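Local coordinates for Peptide/nickel transport system substrate-binding protein (Listeria monocytogenes serotype 1/2a, PDB 5KZT), which binds peptides outside the cell and probably delivers them to a membrane transporter for uptake, at residues A[446-451]-A[488-493]. Residues are numbered along the deposited sequence; the frame is centred on the assembly and turned at random.
Sequences NRMSYS and DVAIQP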
loop_
_atom_site.group_PDB
_atom_site.type_symbol
_atom_site.label_atom_id
_atom_site.label_comp_id
_atom_site.label_asym_id
_atom_site.label_seq_id
_atom_site.Cartn_x
_atom_site.Cartn_y
_atom_site.Cartn_z
ATOM N N ASN A 446 -2.745 -1.035 -12.426
ATOM C CA ASN A 446 -2.080 -0.439 -13.595
ATOM C C ASN A 446 -2.788 0.894 -13.856
ATOM O O ASN A 446 -2.259 1.942 -13.491
ATOM C CB ASN A 446 -2.142 -1.406 -14.787
ATOM C CG ASN A 446 -1.503 -0.860 -16.054
ATOM O OD1 ASN A 446 -1.611 0.320 -16.390
ATOM N ND2 ASN A 446 -0.885 -1.743 -16.797
ATOM N N ARG A 447 -3.992 0.843 -14.441
ATOM C CA ARG A 447 -4.845 2.027 -14.639
ATOM C C ARG A 447 -4.178 3.149 -15.430
ATOM O O ARG A 447 -4.423 4.327 -15.196
ATOM C CB ARG A 447 -5.348 2.561 -13.283
ATOM C CG ARG A 447 -6.022 1.523 -12.415
ATOM C CD ARG A 447 -7.295 0.985 -13.052
ATOM N NE ARG A 447 -7.884 -0.068 -12.223
ATOM C CZ ARG A 447 -8.875 -0.886 -12.582
ATOM N NH1 ARG A 447 -9.445 -0.813 -13.792
ATOM N NH2 ARG A 447 -9.290 -1.807 -11.712
ATOM N N MET A 448 -3.315 2.761 -16.356
ATOM C CA MET A 448 -2.652 3.697 -17.229
ATOM C C MET A 448 -2.871 3.335 -18.689
ATOM O O MET A 448 -2.415 4.072 -19.560
ATOM C CB MET A 448 -1.154 3.665 -16.928
ATOM C CG MET A 448 -0.810 4.216 -15.567
ATOM S SD MET A 448 0.966 4.291 -15.298
ATOM C CE MET A 448 1.530 2.649 -15.702
ATOM N N SER A 449 -3.566 2.221 -18.954
ATOM C CA SER A 449 -3.573 1.577 -20.271
ATOM C C SER A 449 -2.150 1.338 -20.790
ATOM O O SER A 449 -1.867 1.473 -21.984
ATOM C CB SER A 449 -4.445 2.350 -21.273
ATOM O OG SER A 449 -5.795 2.375 -20.845
ATOM N N TYR A 450 -1.258 0.970 -19.871
ATOM C CA TYR A 450 0.080 0.559 -20.231
ATOM C C TYR A 450 0.026 -0.936 -20.491
ATOM O O TYR A 450 -0.442 -1.700 -19.651
ATOM C CB TYR A 450 1.085 0.856 -19.125
ATOM C CG TYR A 450 2.421 0.168 -19.355
ATOM C CD1 TYR A 450 3.260 0.558 -20.391
ATOM C CD2 TYR A 450 2.820 -0.904 -18.550
ATOM C CE1 TYR A 450 4.467 -0.073 -20.600
ATOM C CE2 TYR A 450 4.024 -1.544 -18.753
ATOM C CZ TYR A 450 4.838 -1.135 -19.780
ATOM O OH TYR A 450 6.027 -1.788 -19.973
ATOM N N SER A 451 0.543 -1.345 -21.645
ATOM C CA SER A 451 0.534 -2.746 -22.039
ATOM C C SER A 451 1.793 -3.051 -22.817
ATOM O O SER A 451 1.989 -2.510 -23.917
ATOM C CB SER A 451 -0.680 -3.048 -22.917
ATOM O OG SER A 451 -0.746 -4.414 -23.305
ATOM N N ASP A 488 10.148 1.672 -21.941
ATOM C CA ASP A 488 8.766 2.141 -22.151
ATOM C C ASP A 488 8.397 3.427 -21.421
ATOM O O ASP A 488 7.410 4.060 -21.763
ATOM C CB ASP A 488 7.766 1.047 -21.752
ATOM C CG ASP A 488 7.806 -0.163 -22.677
ATOM O OD1 ASP A 488 8.552 -0.153 -23.665
ATOM O OD2 ASP A 488 7.091 -1.155 -22.436
ATOM N N VAL A 489 9.159 3.822 -20.412
ATOM C CA VAL A 489 8.778 4.986 -19.591
ATOM C C VAL A 489 7.294 4.895 -19.153
ATOM O O VAL A 489 6.521 5.848 -19.297
ATOM C CB VAL A 489 9.036 6.327 -20.332
ATOM C CG1 VAL A 489 9.184 7.461 -19.328
ATOM C CG2 VAL A 489 10.273 6.263 -21.227
ATOM N N ALA A 490 6.892 3.723 -18.654
ATOM C CA ALA A 490 5.508 3.498 -18.180
ATOM C C ALA A 490 5.183 4.417 -17.000
ATOM O O ALA A 490 4.051 4.910 -16.869
ATOM C CB ALA A 490 5.345 2.046 -17.746
ATOM N N ILE A 491 6.180 4.575 -16.130
ATOM C CA ILE A 491 6.117 5.437 -14.924
ATOM C C ILE A 491 7.469 6.083 -14.708
ATOM O O ILE A 491 8.432 5.715 -15.368
ATOM C CB ILE A 491 5.806 4.624 -13.662
ATOM C CG1 ILE A 491 6.860 3.536 -13.427
ATOM C CG2 ILE A 491 4.419 4.016 -13.760
ATOM C CD1 ILE A 491 6.815 2.962 -12.048
ATOM N N GLN A 492 7.549 7.020 -13.773
ATOM C CA GLN A 492 8.830 7.625 -13.387
ATOM C C GLN A 492 8.981 7.624 -11.872
ATOM O O GLN A 492 8.401 8.464 -11.192
ATOM C CB GLN A 492 8.976 9.056 -13.941
ATOM C CG GLN A 492 10.231 9.835 -13.493
ATOM C CD GLN A 492 11.563 9.141 -13.796
ATOM O OE1 GLN A 492 11.705 7.940 -13.596
ATOM N NE2 GLN A 492 12.555 9.909 -14.276
ATOM N N PRO A 493 9.776 6.684 -11.334
ATOM C CA PRO A 493 10.154 6.779 -9.922
ATOM C C PRO A 493 10.739 8.156 -9.567
ATOM O O PRO A 493 11.554 8.691 -10.315
ATOM C CB PRO A 493 11.177 5.672 -9.766
ATOM C CG PRO A 493 10.710 4.639 -10.752
ATOM C CD PRO A 493 10.277 5.441 -11.942
#
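The methyl of Ala490 sits almost exactly over the centre of the Tyr450 ring, a CH-pi contact. CB of Ala490 lies 3.6 Å from the ring centroid of Tyr450 and only 7° off the ring normal. The contact joins two parts of a periplasmic-binding-protein type fold: the loop between helices 433-436 and 453-459, and the turn from helix 471-487 into strand 491-503. Val489, with positive phi, is the first residue to leave helical geometry after helix 471-487. CG of Tyr450 is anti to the backbone N (chi1 168°), which starts the side chain toward the turn. At the far end of the ring, the hydroxyl OH of Tyr450 donates to OD2 of Asp488 at 2.8 Å. OD2 is met on its anti side, and the ring and carboxylate planes are 65° apart. The same oxygen is also hydrogen-bonded to ND2 of Asn452, just beyond the loop segment. Leu484 of helix 471-487 touches both Tyr450 and Ala490.

Met448 adds a smaller apolar contact with Ile491. Its chain bends at chi3, which sets the position of CE. Its side chain crosses that of Ile491 at about a right angle, with CE of Met448 3.7 Å from CG2 of Ile491. SD of Met448 also lies 3.5 Å from the carbonyl O of Ala490. Phe439 touches both Met448 and Ile491, and both are buried.

Asn446 shapes the loop that presents Met448 and Tyr450. OD1 of Asn446 accepts from the backbone N of Met448 at 3.0 Å, forming an Asx turn. The other end of the amide ties down the Tyr450 backbone: ND2 of Asn446 donates to O of Tyr450 at 2.9 Å.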